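Local coordinates for lipoprotein (Colwellia psychrerythraea, PDB 3O0Y) that is of uncharacterised function, a predicted lipoprotein of the DUF885 family whose kinship with the Peptidase_MA clan suggests, without proving, a metallopeptidase-like ancestry, at residues A[202-205]-A[206-210]; A[234-237]-A[238-242]; A[320-323]-A[324-327]; A[578-581]-A[582-586]. All blocks are in the same frame, centred on the assembly; numbering follows the deposited sequence.

Contact 1 (A[202-205]-A[206-210]); sequences GAIK and YLKGF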
loop_
_atom_site.group_PDB
_atom_site.type_symbol
_atom_site.label_atom_id
_atom_site.label_comp_id
_atom_site.label_asym_id
_atom_site.label_seq_id
_atom_site.Cartn_x
_atom_site.Cartn_y
_atom_site.Cartn_z
ATOM N N GLY A 202 -0.767 12.964 15.737
ATOM C CA GLY A 202 -0.171 12.993 14.421
ATOM C C GLY A 202 -1.193 13.428 13.356
ATOM O O GLY A 202 -0.865 14.243 12.449
ATOM N N ALA A 203 -2.455 12.982 13.519
ATOM C CA ALA A 203 -3.555 13.431 12.629
ATOM C C ALA A 203 -3.754 14.967 12.746
ATOM O O ALA A 203 -3.908 15.683 11.751
ATOM C CB ALA A 203 -4.819 12.742 12.930
ATOM N N ILE A 204 -3.798 15.468 13.962
ATOM C CA ILE A 204 -3.945 16.912 14.178
ATOM C C ILE A 204 -2.847 17.708 13.509
ATOM O O ILE A 204 -3.116 18.748 12.870
ATOM C CB ILE A 204 -4.068 17.180 15.702
ATOM C CG1 ILE A 204 -5.413 16.690 16.156
ATOM C CG2 ILE A 204 -3.926 18.710 16.089
ATOM C CD1 ILE A 204 -5.497 16.444 17.701
ATOM N N LYS A 205 -1.618 17.229 13.610
ATOM C CA LYS A 205 -0.493 17.935 13.066
ATOM C C LYS A 205 -0.680 18.012 11.553
ATOM O O LYS A 205 -0.397 19.058 10.935
ATOM C CB LYS A 205 0.827 17.248 13.400
ATOM C CG LYS A 205 2.022 17.778 12.580
ATOM C CD LYS A 205 3.359 17.251 13.138
ATOM C CE LYS A 205 4.515 17.445 12.145
ATOM N NZ LYS A 205 5.641 16.480 12.460
ATOM N N TYR A 206 -1.129 16.915 10.952
ATOM C CA TYR A 206 -1.387 16.895 9.497
ATOM C C TYR A 206 -2.466 17.899 9.119
ATOM O O TYR A 206 -2.321 18.694 8.189
ATOM C CB TYR A 206 -1.810 15.490 9.039
ATOM C CG TYR A 206 -2.391 15.537 7.627
ATOM C CD1 TYR A 206 -1.568 15.601 6.516
ATOM C CD2 TYR A 206 -3.777 15.591 7.421
ATOM C CE1 TYR A 206 -2.107 15.690 5.222
ATOM C CE2 TYR A 206 -4.308 15.668 6.131
ATOM C CZ TYR A 206 -3.463 15.743 5.049
ATOM O OH TYR A 206 -4.036 15.813 3.770
ATOM N N LEU A 207 -3.567 17.849 9.865
ATOM C CA LEU A 207 -4.740 18.686 9.579
ATOM C C LEU A 207 -4.398 20.187 9.742
ATOM O O LEU A 207 -4.824 21.033 8.929
ATOM C CB LEU A 207 -5.891 18.319 10.502
ATOM C CG LEU A 207 -6.499 16.932 10.284
ATOM C CD1 LEU A 207 -7.468 16.545 11.406
ATOM C CD2 LEU A 207 -7.201 16.840 8.903
ATOM N N LYS A 208 -3.648 20.515 10.804
ATOM C CA LYS A 208 -3.135 21.887 10.979
ATOM C C LYS A 208 -2.212 22.290 9.820
ATOM O O LYS A 208 -2.342 23.387 9.279
ATOM C CB LYS A 208 -2.374 21.994 12.293
ATOM C CG LYS A 208 -1.972 23.363 12.669
ATOM C CD LYS A 208 -1.214 23.377 14.035
ATOM C CE LYS A 208 -2.184 23.284 15.197
ATOM N NZ LYS A 208 -1.861 22.206 16.223
ATOM N N GLY A 209 -1.284 21.421 9.470
ATOM C CA GLY A 209 -0.344 21.659 8.384
ATOM C C GLY A 209 -1.065 21.915 7.063
ATOM O O GLY A 209 -0.619 22.752 6.211
ATOM N N PHE A 210 -2.200 21.247 6.890
ATOM C CA PHE A 210 -2.955 21.316 5.587
ATOM C C PHE A 210 -3.463 22.736 5.242
ATOM O O PHE A 210 -3.386 23.158 4.054
ATOM C CB PHE A 210 -4.124 20.299 5.581
ATOM C CG PHE A 210 -4.699 20.000 4.202
ATOM C CD1 PHE A 210 -4.142 19.023 3.403
ATOM C CD2 PHE A 210 -5.809 20.675 3.741
ATOM C CE1 PHE A 210 -4.723 18.708 2.182
ATOM C CE2 PHE A 210 -6.370 20.384 2.520
ATOM C CZ PHE A 210 -5.820 19.410 1.737
#

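Contact 2 (A[234-237]-A[238-242]); sequences LTTE and QKQSL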
loop_
_atom_site.group_PDB
_atom_site.type_symbol
_atom_site.label_atom_id
_atom_site.label_comp_id
_atom_site.label_asym_id
_atom_site.label_seq_id
_atom_site.Cartn_x
_atom_site.Cartn_y
_atom_site.Cartn_z
ATOM N N LEU A 234 -8.153 26.289 -23.993
ATOM C CA LEU A 234 -8.650 27.373 -23.147
ATOM C C LEU A 234 -7.788 28.583 -23.406
ATOM O O LEU A 234 -6.552 28.451 -23.478
ATOM C CB LEU A 234 -8.543 27.013 -21.673
ATOM C CG LEU A 234 -9.498 25.868 -21.188
ATOM C CD1 LEU A 234 -9.101 25.343 -19.836
ATOM C CD2 LEU A 234 -10.926 26.320 -21.241
ATOM N N THR A 235 -8.429 29.733 -23.518
ATOM C CA THR A 235 -7.724 30.995 -23.537
ATOM C C THR A 235 -7.086 31.271 -22.156
ATOM O O THR A 235 -7.440 30.661 -21.125
ATOM C CB THR A 235 -8.630 32.174 -23.881
ATOM O OG1 THR A 235 -9.466 32.451 -22.768
ATOM C CG2 THR A 235 -9.431 31.997 -25.189
ATOM N N THR A 236 -6.115 32.191 -22.123
ATOM C CA THR A 236 -5.467 32.531 -20.862
ATOM C C THR A 236 -6.485 33.113 -19.891
ATOM O O THR A 236 -6.441 32.788 -18.695
ATOM C CB THR A 236 -4.307 33.567 -21.074
ATOM O OG1 THR A 236 -3.311 32.953 -21.926
ATOM C CG2 THR A 236 -3.717 33.961 -19.708
ATOM N N GLU A 237 -7.428 33.919 -20.386
ATOM C CA GLU A 237 -8.456 34.465 -19.473
ATOM C C GLU A 237 -9.333 33.342 -18.866
ATOM O O GLU A 237 -9.724 33.391 -17.681
ATOM C CB GLU A 237 -9.361 35.485 -20.172
ATOM C CG GLU A 237 -8.596 36.731 -20.658
ATOM C CD GLU A 237 -8.234 37.751 -19.544
ATOM O OE1 GLU A 237 -9.145 38.122 -18.756
ATOM O OE2 GLU A 237 -7.064 38.243 -19.490
ATOM N N GLN A 238 -9.620 32.333 -19.683
ATOM C CA GLN A 238 -10.500 31.246 -19.255
ATOM C C GLN A 238 -9.774 30.431 -18.210
ATOM O O GLN A 238 -10.377 30.006 -17.220
ATOM C CB GLN A 238 -10.921 30.368 -20.424
ATOM C CG GLN A 238 -11.991 30.962 -21.329
ATOM C CD GLN A 238 -12.278 30.015 -22.450
ATOM O OE1 GLN A 238 -11.355 29.502 -23.137
ATOM N NE2 GLN A 238 -13.558 29.641 -22.563
ATOM N N LYS A 239 -8.477 30.231 -18.419
ATOM C CA LYS A 239 -7.622 29.557 -17.411
ATOM C C LYS A 239 -7.586 30.344 -16.112
ATOM O O LYS A 239 -7.746 29.753 -15.013
ATOM C CB LYS A 239 -6.199 29.344 -17.910
ATOM C CG LYS A 239 -6.058 28.371 -19.047
ATOM C CD LYS A 239 -4.676 28.445 -19.621
ATOM C CE LYS A 239 -4.449 27.443 -20.701
ATOM N NZ LYS A 239 -3.667 27.900 -21.785
ATOM N N GLN A 240 -7.469 31.674 -16.198
ATOM C CA GLN A 240 -7.454 32.510 -14.980
ATOM C C GLN A 240 -8.753 32.401 -14.238
ATOM O O GLN A 240 -8.758 32.355 -13.007
ATOM C CB GLN A 240 -7.148 34.012 -15.283
ATOM C CG GLN A 240 -5.745 34.309 -15.865
ATOM C CD GLN A 240 -5.531 35.808 -16.368
ATOM O OE1 GLN A 240 -6.499 36.575 -16.615
ATOM N NE2 GLN A 240 -4.252 36.201 -16.526
ATOM N N SER A 241 -9.867 32.427 -14.950
ATOM C CA SER A 241 -11.166 32.316 -14.291
ATOM C C SER A 241 -11.316 30.983 -13.547
ATOM O O SER A 241 -11.855 30.926 -12.436
ATOM C CB SER A 241 -12.299 32.380 -15.309
ATOM O OG SER A 241 -13.564 32.123 -14.681
ATOM N N LEU A 242 -10.857 29.919 -14.175
ATOM C CA LEU A 242 -10.927 28.600 -13.468
ATOM C C LEU A 242 -10.018 28.557 -12.204
ATOM O O LEU A 242 -10.433 28.066 -11.158
ATOM C CB LEU A 242 -10.614 27.486 -14.450
ATOM C CG LEU A 242 -11.653 27.217 -15.547
ATOM C CD1 LEU A 242 -11.046 26.454 -16.736
ATOM C CD2 LEU A 242 -12.821 26.466 -15.020
HETATM O O HOH W 1 -4.291 29.304 -24.560
HETATM O O HOH W 2 -2.385 30.283 -21.395
#

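Contact 3 (A[320-323]-A[324-327]); sequences MNEI and LLAQ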
loop_
_atom_site.group_PDB
_atom_site.type_symbol
_atom_site.label_atom_id
_atom_site.label_comp_id
_atom_site.label_asym_id
_atom_site.label_seq_id
_atom_site.Cartn_x
_atom_site.Cartn_y
_atom_site.Cartn_z
ATOM N N MET A 320 24.156 -11.613 7.622
ATOM C CA MET A 320 24.775 -10.293 7.465
ATOM C C MET A 320 26.101 -10.211 8.228
ATOM O O MET A 320 27.052 -9.674 7.722
ATOM C CB MET A 320 23.808 -9.210 7.976
ATOM C CG MET A 320 22.582 -9.014 7.096
ATOM S SD MET A 320 21.315 -7.817 7.780
ATOM C CE MET A 320 22.217 -6.261 7.361
ATOM N N ASN A 321 26.154 -10.721 9.475
ATOM C CA ASN A 321 27.449 -10.763 10.209
ATOM C C ASN A 321 28.568 -11.412 9.413
ATOM O O ASN A 321 29.718 -10.921 9.376
ATOM C CB ASN A 321 27.241 -11.380 11.584
ATOM C CG ASN A 321 28.523 -11.469 12.368
ATOM O OD1 ASN A 321 29.090 -10.448 12.777
ATOM N ND2 ASN A 321 28.924 -12.712 12.701
ATOM N N GLU A 322 28.294 -12.535 8.751
ATOM C CA GLU A 322 29.321 -13.195 7.990
ATOM C C GLU A 322 29.872 -12.377 6.816
ATOM O O GLU A 322 31.080 -12.316 6.558
ATOM C CB GLU A 322 28.843 -14.518 7.399
ATOM C CG GLU A 322 28.493 -15.555 8.408
ATOM C CD GLU A 322 29.594 -16.019 9.293
ATOM O OE1 GLU A 322 30.785 -15.881 8.960
ATOM O OE2 GLU A 322 29.237 -16.616 10.335
ATOM N N ILE A 323 28.959 -11.730 6.124
ATOM C CA ILE A 323 29.356 -10.895 5.011
ATOM C C ILE A 323 30.153 -9.707 5.516
ATOM O O ILE A 323 31.161 -9.341 4.913
ATOM C CB ILE A 323 28.114 -10.513 4.187
ATOM C CG1 ILE A 323 27.423 -11.754 3.620
ATOM C CG2 ILE A 323 28.381 -9.412 3.152
ATOM C CD1 ILE A 323 26.015 -11.472 3.121
ATOM N N LEU A 324 29.669 -9.054 6.595
ATOM C CA LEU A 324 30.381 -7.968 7.221
ATOM C C LEU A 324 31.805 -8.317 7.623
ATOM O O LEU A 324 32.740 -7.568 7.340
ATOM C CB LEU A 324 29.589 -7.355 8.406
ATOM C CG LEU A 324 28.400 -6.486 7.990
ATOM C CD1 LEU A 324 27.374 -6.463 9.108
ATOM C CD2 LEU A 324 28.858 -5.043 7.542
ATOM N N LEU A 325 31.974 -9.440 8.314
ATOM C CA LEU A 325 33.263 -9.870 8.747
ATOM C C LEU A 325 34.198 -9.991 7.553
ATOM O O LEU A 325 35.362 -9.548 7.623
ATOM C CB LEU A 325 33.176 -11.279 9.398
ATOM C CG LEU A 325 32.579 -11.254 10.792
ATOM C CD1 LEU A 325 32.443 -12.691 11.307
ATOM C CD2 LEU A 325 33.386 -10.505 11.754
ATOM N N ALA A 326 33.690 -10.546 6.439
ATOM C CA ALA A 326 34.494 -10.779 5.289
ATOM C C ALA A 326 34.968 -9.455 4.634
ATOM O O ALA A 326 35.970 -9.432 3.892
ATOM C CB ALA A 326 33.759 -11.659 4.244
ATOM N N GLN A 327 34.232 -8.397 4.850
ATOM C CA GLN A 327 34.614 -7.046 4.398
ATOM C C GLN A 327 35.476 -6.304 5.381
ATOM O O GLN A 327 35.899 -5.167 5.101
ATOM C CB GLN A 327 33.368 -6.189 4.091
ATOM C CG GLN A 327 32.530 -6.695 2.933
ATOM C CD GLN A 327 33.359 -6.888 1.706
ATOM O OE1 GLN A 327 34.050 -5.970 1.266
ATOM N NE2 GLN A 327 33.193 -8.018 1.093
HETATM O O HOH W 3 31.591 -10.065 2.126
#

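Contact 4 (A[578-581]-A[582-586]); sequences FDLA and EFHDV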
loop_
_atom_site.group_PDB
_atom_site.type_symbol
_atom_site.label_atom_id
_atom_site.label_comp_id
_atom_site.label_asym_id
_atom_site.label_seq_id
_atom_site.Cartn_x
_atom_site.Cartn_y
_atom_site.Cartn_z
ATOM N N PHE A 578 12.240 -29.122 -12.267
ATOM C CA PHE A 578 11.809 -27.787 -11.798
ATOM C C PHE A 578 12.237 -26.705 -12.777
ATOM O O PHE A 578 13.394 -26.629 -13.149
ATOM C CB PHE A 578 12.244 -27.505 -10.358
ATOM C CG PHE A 578 11.816 -26.147 -9.856
ATOM C CD1 PHE A 578 10.551 -25.927 -9.286
ATOM C CD2 PHE A 578 12.697 -25.089 -9.941
ATOM C CE1 PHE A 578 10.167 -24.634 -8.871
ATOM C CE2 PHE A 578 12.322 -23.833 -9.551
ATOM C CZ PHE A 578 11.037 -23.623 -8.996
ATOM N N ASP A 579 11.314 -25.794 -13.119
ATOM C CA ASP A 579 11.631 -24.645 -13.953
ATOM C C ASP A 579 11.113 -23.377 -13.293
ATOM O O ASP A 579 9.883 -23.207 -13.071
ATOM C CB ASP A 579 10.979 -24.789 -15.303
ATOM C CG ASP A 579 11.434 -23.714 -16.219
ATOM O OD1 ASP A 579 12.613 -23.770 -16.628
ATOM O OD2 ASP A 579 10.696 -22.739 -16.405
ATOM N N LEU A 580 12.025 -22.530 -12.860
ATOM C CA LEU A 580 11.620 -21.348 -12.123
ATOM C C LEU A 580 10.724 -20.449 -12.960
ATOM O O LEU A 580 9.867 -19.791 -12.460
ATOM C CB LEU A 580 12.882 -20.610 -11.640
ATOM C CG LEU A 580 12.650 -19.428 -10.714
ATOM C CD1 LEU A 580 12.086 -19.827 -9.379
ATOM C CD2 LEU A 580 14.035 -18.643 -10.591
ATOM N N ALA A 581 10.942 -20.373 -14.283
ATOM C CA ALA A 581 10.072 -19.571 -15.136
ATOM C C ALA A 581 8.618 -19.996 -15.052
ATOM O O ALA A 581 7.701 -19.132 -15.018
ATOM C CB ALA A 581 10.553 -19.588 -16.606
ATOM N N GLU A 582 8.384 -21.309 -15.063
ATOM C CA GLU A 582 6.999 -21.832 -14.894
ATOM C C GLU A 582 6.445 -21.540 -13.575
ATOM O O GLU A 582 5.293 -21.207 -13.490
ATOM C CB GLU A 582 6.949 -23.327 -15.096
ATOM C CG GLU A 582 7.275 -23.734 -16.541
ATOM C CD GLU A 582 7.166 -25.239 -16.765
ATOM O OE1 GLU A 582 6.804 -26.003 -15.832
ATOM O OE2 GLU A 582 7.414 -25.642 -17.924
ATOM N N PHE A 583 7.249 -21.628 -12.516
ATOM C CA PHE A 583 6.787 -21.295 -11.178
ATOM C C PHE A 583 6.350 -19.843 -11.117
ATOM O O PHE A 583 5.335 -19.533 -10.550
ATOM C CB PHE A 583 7.907 -21.551 -10.152
ATOM C CG PHE A 583 7.578 -21.129 -8.754
ATOM C CD1 PHE A 583 6.740 -21.935 -8.005
ATOM C CD2 PHE A 583 8.140 -20.025 -8.144
ATOM C CE1 PHE A 583 6.329 -21.562 -6.707
ATOM C CE2 PHE A 583 7.765 -19.652 -6.850
ATOM C CZ PHE A 583 6.871 -20.467 -6.109
ATOM N N HIS A 584 7.153 -18.957 -11.679
ATOM C CA HIS A 584 6.773 -17.547 -11.726
ATOM C C HIS A 584 5.469 -17.301 -12.495
ATOM O O HIS A 584 4.703 -16.437 -12.127
ATOM C CB HIS A 584 7.929 -16.688 -12.271
ATOM C CG HIS A 584 9.084 -16.546 -11.310
ATOM N ND1 HIS A 584 10.377 -16.327 -11.704
ATOM C CD2 HIS A 584 9.131 -16.753 -9.967
ATOM C CE1 HIS A 584 11.154 -16.283 -10.630
ATOM N NE2 HIS A 584 10.425 -16.556 -9.563
ATOM N N ASP A 585 5.225 -18.030 -13.547
ATOM C CA ASP A 585 4.002 -17.861 -14.304
ATOM C C ASP A 585 2.806 -18.304 -13.442
ATOM O O ASP A 585 1.774 -17.610 -13.408
ATOM C CB ASP A 585 4.007 -18.649 -15.564
ATOM C CG ASP A 585 4.921 -18.073 -16.659
ATOM O OD1 ASP A 585 5.355 -16.891 -16.630
ATOM O OD2 ASP A 585 5.097 -18.837 -17.636
ATOM N N VAL A 586 2.956 -19.404 -12.690
ATOM C CA VAL A 586 1.844 -19.820 -11.804
ATOM C C VAL A 586 1.604 -18.799 -10.717
ATOM O O VAL A 586 0.420 -18.506 -10.364
ATOM C CB VAL A 586 2.168 -21.222 -11.127
ATOM C CG1 VAL A 586 1.032 -21.609 -10.094
ATOM C CG2 VAL A 586 2.375 -22.274 -12.164
HETATM O O HOH W 4 8.815 -26.879 -13.958
HETATM O O HOH W 5 8.033 -16.933 -16.805
#

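Contact 1 (A[202-205]-A[206-210])
Leu207 packs back against the carbonyl of Ala203 one turn earlier in helix 197-210, and this is the tight, buried side of the contact. The amide of Leu207 donates to Ala203 O over 2.9 Å in a nearly straight bond (163°). The same oxygen is hooded by the leucine side chain, whose branch carbon CG lies 3.2 Å from Ala203 O. That closeness follows from the first torsion, which sets CG beside the backbone N and trans to the carbonyl carbon (chi1 -68°). A methyl at Ala203 and a branched aliphatic chain at Leu207 suit a face pressed on Val138, while Leu207 also reaches Leu145 and Tyr258.

Around the helix the lysine side is looser. Lys208 N is held by Ile204 O at 2.8 Å, but the side chains of buried Ile204 and exposed Lys208 barely meet, Ile204 CG2 standing 4.1 Å from Lys208 NZ. The lysine chain bends at chi3 and chi4 to bring its ammonium there, and it also touches Glu262 of helix 236-268. Lys205, extended and exposed, contributes its carbonyl, which accepts from Gly209 N at 2.9 Å. Long charged chains fit such a face because their aliphatic stems can lie near the helix while their ends stay hydrated.

Tyr206 lies between these extremes. Its amide donates to Gly202 O. Tyr206 CB rests 3.4 Å from Ala203 O, whereas the phenol OH leads off to a hydrogen bond with Leu145 O. The whole is a regular run of i to i+4 bonds in an amphipathic alpha-helix, packed against helices 144-154 and 236-268.

Contact 2 (A[234-237]-A[238-242])
Gln238 and Thr235 form a capping box at the start of helix 236-268, each side chain serving the other's backbone amide. Followed outward, Gln238 CB lies 3.5 Å from Thr235 OG1, CG comes nearer still, 3.3 Å from that oxygen, and CD passes it at 3.7 Å. At the tip of this extended chain OE1 accepts from Thr235 N at 3.0 Å, in the carbonyl plane and on a lone pair. The same oxygen touches Leu234 CA, and Leu234 CD2 leans on it from across the glutamine chain. In return Thr235 OG1 accepts from Gln238 N at 3.1 Å, because chi1 of 73° seats the hydroxyl between the backbone N and the carbonyl carbon. Threonine suits an N-cap, since its short hydroxyl can replace the carbonyl missing there, and glutamine has the length to reach back.

Leu234 supplies the apolar side: its CD1 meets Leu242 CD1 at 3.8 Å, the chains crossing at about a right angle, beside helices 161-172 and 219-228. Lys239 runs along the other flank, against Ile228, where NZ makes a weak bond to Leu234 O, and a water linked to Thr236 OG1 accepts from Lys239 NZ at 2.7 Å.

Contact 3 (A[320-323]-A[324-327])
Asn321 and Leu325, one turn apart in helix 302-326, meet through both backbone and side chain. Backbone hydrogen bonds come first. Leu324 N reaches Met320 O at 2.9 Å, almost straight at 174°, and Leu325 N binds Asn321 O at the same length. The next two are longer: Ala326 N to Glu322 O and Gln327 N to Ile323 O both measure 3.2 Å, and the last is bent to 138°. The regular helix thus slackens over its final turn.

Van der Waals contacts of the leucine branches with polar atoms form the second group. Leu325 turns its branch over the carbonyl it has bonded, CG lying 3.2 Å from Asn321 O, and the two side chains pass at a slant, bringing Leu325 CD1 to 3.8 Å from Asn321 ND2. Leu324 repeats the first of these moves on the buried side, with CG and CD1 against Met320 O. A branched leucine fits there, among Leu495, Leu341 and Tyr329, and the flexible thioether of Met320 fills in against Val334 and Met338.

Side-chain polar bonds form the third group. Asn321 OD1 is engaged by Arg337 NH2, which would help fix the amide that Leu325 flanks. At the helix end, Gln327 bends at chi2 (-53°), and a water joins it to the backbone: the water donates to Ile323 O at 2.9 Å and accepts from Gln327 NE2. It probably helps to satisfy Ile323 O where the last backbone bond is long and bent, while Leu324 and Met320 pack the inner face on helices 491-515 and 334-342.

Contact 4 (A[578-581]-A[582-586])
Asp579 caps helix 580-588 as its N-cap residue, OD2 accepting from Glu582 N at 3.0 Å. The amide meets OD2 on its anti side, somewhat out of the carboxylate plane. Aspartate suits the site because its short acidic chain can accept from an amide of the first turn. The Glu582 chain crosses that of Asp579 at about a right angle, its CG 3.6 Å from Asp579 OD2.

Leu580 lies against His584, CG standing 3.5 Å from His584 CE1. Its carbonyl oxygen sits over one face of the imidazole, toward the rim, while also accepting from His584 N at 2.9 Å. Phe578 and Phe583 pack obliquely, with Phe578 CZ 3.9 Å from Phe583 CB. The first torsion of Phe578, trans to the backbone N (chi1 180°), carries the ring back to the helix.

A second shell holds these groups. His584 ND1 is bonded to Val377 O and NE2 to Tyr476 OH, and Phe378 stacks on the ring. Trp605 also grips Glu582 OE1. Salt bridges from Lys609 and Arg379 probably offset the charges of Glu582 and Asp585 respectively, the helix N-terminus would favour a carboxylate at Asp579, and bonds at both nitrogens would fix the His584 ring's rotation.

Overall arrangement
The four contacts come in series along the chain, each local to a helix or its end. Contact 1 lies in helix 197-210 and contact 2 opens helix 236-268; the two are about 33 Å apart between centres, yet side chains of contact 1 pack on a later part of that same long helix. Contact 3 closes helix 302-326 and contact 4 opens helix 580-588, their centres about 32 Å apart. Contacts 2 and 3 are the most distant pair, about 62 Å between centres and on opposite sides of the chain's centre. None touches another: they sample separate regions of a largely helical protein, two helix starts, one helix end and the C-terminal half of another helix.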